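Local coordinates for protein epsin 1 (Danio rerio, PDB 5LP0) that probably binds membranes rich in phosphatidylinositol 4,5-bisphosphate through its ENTH domain, bends them and promotes clathrin-coated invaginations in receptor-mediated endocytosis, at residues K57-V62 / F97-R102. Sequence-based numbering, arbitrary orientation.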
ATOM      1  N   LYS A  57      -5.912   4.838  16.620  1.00 10.71           N
ATOM      2  CA  LYS A  57      -4.959   3.854  17.130  0.87  8.51           C
ATOM      3  C   LYS A  57      -4.559   2.834  16.071  1.00 10.19           C
ATOM      4  O   LYS A  57      -3.577   2.102  16.238  1.00 12.77           O
ATOM      5  CB  LYS A  57      -5.541   3.143  18.364  0.87 12.15           C
ATOM      6  CG  LYS A  57      -6.700   2.208  18.060  0.87 12.05           C
ATOM      7  CD  LYS A  57      -7.257   1.607  19.327  0.87 13.97           C
ATOM      8  CE  LYS A  57      -8.527   0.829  19.064  0.87 20.71           C
ATOM      9  NZ  LYS A  57      -9.097   0.289  20.335  0.87 27.26           N
ATOM     10  N   ASN A  58      -5.318   2.785  14.978  1.00  9.15           N
ATOM     11  CA  ASN A  58      -4.989   1.901  13.851  1.00  8.51           C
ATOM     12  C   ASN A  58      -4.233   2.633  12.746  1.00  7.10           C
ATOM     13  O   ASN A  58      -4.167   2.164  11.617  1.00  7.74           O
ATOM     14  CB  ASN A  58      -6.255   1.281  13.283  1.00 10.01           C
ATOM     15  CG  ASN A  58      -6.840   0.231  14.190  1.00 10.72           C
ATOM     16  OD1 ASN A  58      -6.140  -0.667  14.676  1.00 11.27           O
ATOM     17  ND2 ASN A  58      -8.128   0.348  14.451  1.00 14.44           N
ATOM     18  N   TRP A  59      -3.626   3.766  13.076  1.00  8.97           N
ATOM     19  CA  TRP A  59      -2.871   4.560  12.105  1.00  8.24           C
ATOM     20  C   TRP A  59      -1.802   3.771  11.345  1.00  7.84           C
ATOM     21  O   TRP A  59      -1.537   4.053  10.156  1.00  7.98           O
ATOM     22  CB  TRP A  59      -2.213   5.759  12.773  1.00 10.05           C
ATOM     23  CG  TRP A  59      -1.084   5.382  13.673  1.00  9.33           C
ATOM     24  CD1 TRP A  59      -1.153   5.094  15.015  1.00 12.36           C
ATOM     25  CD2 TRP A  59       0.294   5.263  13.308  1.00 10.89           C
ATOM     26  NE1 TRP A  59       0.093   4.784  15.487  1.00 12.56           N
ATOM     27  CE2 TRP A  59       1.002   4.894  14.468  1.00 13.24           C
ATOM     28  CE3 TRP A  59       1.001   5.439  12.109  1.00 11.06           C
ATOM     29  CZ2 TRP A  59       2.381   4.684  14.465  1.00 16.07           C
ATOM     30  CZ3 TRP A  59       2.371   5.229  12.111  1.00 14.73           C
ATOM     31  CH2 TRP A  59       3.047   4.866  13.283  1.00 14.90           C
ATOM     32  N   ARG A  60      -1.185   2.772  11.981  1.00  7.65           N
ATOM     33  CA  ARG A  60      -0.109   2.054  11.307  1.00  8.43           C
ATOM     34  C   ARG A  60      -0.679   1.192  10.160  1.00  7.59           C
ATOM     35  O   ARG A  60       0.026   0.899   9.208  1.00  8.99           O
ATOM     36  CB  ARG A  60       0.707   1.189  12.263  1.00 11.60           C
ATOM     37  CG  ARG A  60       2.133   1.029  11.763  1.00 18.87           C
ATOM     38  CD  ARG A  60       2.927   0.046  12.596  1.00 18.39           C
ATOM     39  NE  ARG A  60       2.917   0.417  14.007  1.00 21.72           N
ATOM     40  CZ  ARG A  60       3.823   1.193  14.590  1.00 25.19           C
ATOM     41  NH1 ARG A  60       4.834   1.696  13.892  1.00 23.67           N
ATOM     42  NH2 ARG A  60       3.714   1.467  15.887  1.00 29.45           N
ATOM     43  N   HIS A  61      -1.954   0.815  10.232  1.00  7.39           N
ATOM     44  CA  HIS A  61      -2.622   0.163   9.102  1.00  6.12           C
ATOM     45  C   HIS A  61      -2.502   1.070   7.904  1.00  6.22           C
ATOM     46  O   HIS A  61      -2.226   0.609   6.800  1.00  7.31           O
ATOM     47  CB  HIS A  61      -4.120  -0.039   9.365  1.00  6.14           C
ATOM     48  CG  HIS A  61      -4.441  -1.157  10.306  1.00  6.46           C
ATOM     49  ND1 HIS A  61      -5.734  -1.440  10.694  1.00  7.89           N
ATOM     50  CD2 HIS A  61      -3.647  -2.048  10.947  1.00  7.71           C
ATOM     51  CE1 HIS A  61      -5.725  -2.471  11.522  1.00 11.13           C
ATOM     52  NE2 HIS A  61      -4.478  -2.872  11.673  1.00 12.51           N
ATOM     53  N   VAL A  62      -2.716   2.364   8.115  1.00  6.08           N
ATOM     54  CA  VAL A  62      -2.768   3.316   7.006  1.00  6.88           C
ATOM     55  C   VAL A  62      -1.352   3.545   6.484  1.00  7.41           C
ATOM     56  O   VAL A  62      -1.088   3.506   5.277  1.00  6.09           O
ATOM     57  CB  VAL A  62      -3.358   4.686   7.476  1.00  7.12           C
ATOM     58  CG1 VAL A  62      -3.438   5.675   6.303  1.00  5.79           C
ATOM     59  CG2 VAL A  62      -4.733   4.519   8.112  1.00  7.40           C
ATOM     60  N   PHE A  97      -4.606  13.414   7.447  1.00 11.84           N
ATOM     61  CA  PHE A  97      -4.771  12.443   8.523  1.00 10.30           C
ATOM     62  C   PHE A  97      -4.192  12.962   9.830  1.00 10.50           C
ATOM     63  O   PHE A  97      -3.081  13.467   9.847  1.00 11.39           O
ATOM     64  CB  PHE A  97      -4.094  11.131   8.125  1.00  8.90           C
ATOM     65  CG  PHE A  97      -4.277  10.013   9.106  1.00  8.28           C
ATOM     66  CD1 PHE A  97      -5.259   9.062   8.907  1.00  8.84           C
ATOM     67  CD2 PHE A  97      -3.453   9.885  10.215  1.00  7.88           C
ATOM     68  CE1 PHE A  97      -5.416   8.019   9.776  1.00  8.79           C
ATOM     69  CE2 PHE A  97      -3.627   8.827  11.095  1.00  9.23           C
ATOM     70  CZ  PHE A  97      -4.627   7.908  10.870  1.00  8.99           C
ATOM     71  N   GLN A  98      -4.954  12.825  10.914  1.00  9.32           N
ATOM     72  CA  GLN A  98      -4.527  13.263  12.248  1.00 10.38           C
ATOM     73  C   GLN A  98      -4.485  12.105  13.218  1.00 10.84           C
ATOM     74  O   GLN A  98      -5.432  11.322  13.299  1.00 11.39           O
ATOM     75  CB  GLN A  98      -5.514  14.287  12.838  1.00 13.37           C
ATOM     76  CG  GLN A  98      -5.831  15.488  11.976  1.00 13.31           C
ATOM     77  CD  GLN A  98      -4.625  16.366  11.707  1.00 15.30           C
ATOM     78  OE1 GLN A  98      -3.931  16.787  12.627  1.00 18.97           O
ATOM     79  NE2 GLN A  98      -4.369  16.643  10.432  1.00 15.01           N
ATOM     80  N   TYR A  99      -3.410  12.013  13.988  1.00 11.91           N
ATOM     81  CA  TYR A  99      -3.418  11.184  15.195  1.00 12.43           C
ATOM     82  C   TYR A  99      -2.315  11.547  16.168  1.00 14.37           C
ATOM     83  O   TYR A  99      -1.138  11.479  15.830  1.00 14.63           O
ATOM     84  CB  TYR A  99      -3.335   9.689  14.863  1.00 10.33           C
ATOM     85  CG  TYR A  99      -3.474   8.824  16.101  1.00 10.64           C
ATOM     86  CD1 TYR A  99      -4.639   8.856  16.857  1.00 12.23           C
ATOM     87  CD2 TYR A  99      -2.446   7.989  16.518  1.00 11.68           C
ATOM     88  CE1 TYR A  99      -4.792   8.069  17.984  1.00 13.30           C
ATOM     89  CE2 TYR A  99      -2.582   7.206  17.679  1.00 12.99           C
ATOM     90  CZ  TYR A  99      -3.762   7.244  18.382  1.00 12.62           C
ATOM     91  OH  TYR A  99      -3.894   6.469  19.508  1.00 16.55           O
ATOM     92  N   ILE A 100      -2.740  11.904  17.380  1.00 13.72           N
ATOM     93  CA  ILE A 100      -1.849  12.120  18.516  1.00 18.02           C
ATOM     94  C   ILE A 100      -2.011  10.898  19.412  1.00 15.84           C
ATOM     95  O   ILE A 100      -3.131  10.572  19.807  1.00 19.79           O
ATOM     96  CB  ILE A 100      -2.255  13.389  19.309  1.00 18.69           C
ATOM     97  CG1 ILE A 100      -2.259  14.607  18.382  1.00 19.24           C
ATOM     98  CG2 ILE A 100      -1.333  13.619  20.534  1.00 21.76           C
ATOM     99  CD1 ILE A 100      -0.949  14.818  17.666  1.00 20.98           C
ATOM    100  N   ASP A 101      -0.917  10.195  19.690  1.00 16.33           N
ATOM    101  CA  ASP A 101      -1.016   9.034  20.556  1.00 19.70           C
ATOM    102  C   ASP A 101      -1.018   9.444  22.037  1.00 22.79           C
ATOM    103  O   ASP A 101      -0.962  10.631  22.374  1.00 22.41           O
ATOM    104  CB  ASP A 101       0.047   7.967  20.233  1.00 24.41           C
ATOM    105  CG  ASP A 101       1.447   8.354  20.644  1.00 36.10           C
ATOM    106  OD1 ASP A 101       1.614   9.266  21.484  1.00 31.33           O
ATOM    107  OD2 ASP A 101       2.394   7.707  20.127  1.00 31.74           O
ATOM    108  N   ARG A 102      -1.126   8.462  22.919  1.00 26.07           N
ATOM    109  CA  ARG A 102      -1.322   8.776  24.331  1.00 29.19           C
ATOM    110  C   ARG A 102      -0.059   9.341  24.985  1.00 33.78           C
ATOM    111  O   ARG A 102      -0.137   9.956  26.055  1.00 32.88           O
ATOM    112  CB  ARG A 102      -1.853   7.563  25.100  1.00 37.19           C
ATOM    113  CG  ARG A 102      -0.871   6.433  25.274  1.00 49.46           C
ATOM    114  CD  ARG A 102      -1.588   5.194  25.797  1.00 54.61           C
ATOM    115  NE  ARG A 102      -0.664   4.119  26.145  1.00 60.71           N
ATOM    116  CZ  ARG A 102      -1.037   2.883  26.465  1.00 63.94           C
ATOM    117  NH1 ARG A 102      -2.323   2.549  26.480  1.00 61.59           N
ATOM    118  NH2 ARG A 102      -0.118   1.972  26.768  1.00 64.29           N
TER
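W59 presents two bumps to the 97-102 loop, its CB and the CD1 corner of its indole. The ring tip of F97 meets the first: F97 CZ lies 3.8 Å from W59 CB. Beside it, V62 reaches the same phenyl tip to tip, with V62 CG2 3.9 Å from F97 CE1. F97 thus fits the hollow between W59 and V62, one turn apart at the start of helix 59-75. With CG anti to the backbone N (chi1 -176°), the F97 ring is carried toward the helix, and its CE2 also touches W59 CB.

Y99 fills the next hollow, between the indole and the backbone of K57. W59 CD1 comes to 3.5 Å from Y99 CD2. The W59 five-membered ring and the Y99 ring are 27° from parallel and slid apart, with little overlap. K57 N sits over one face of the phenol, toward its rim, 3.7 Å from Y99 CZ. D101 N lies over the opposite face, so backbone nitrogens flank the ring. K57 CA lies 3.7 Å from Y99 OH.

R60 CB covers one face of the indole. Beyond F97 and V62, V111 of helix 108-122 touches both. The same helical turn carries H61, which touches N18; both probably bind the phosphoinositide. Neither a salt bridge nor a hydrogen bond links the two segments. Apolar carbon contacts, plus a backbone N over the Y99 ring, join the loop to the helix start.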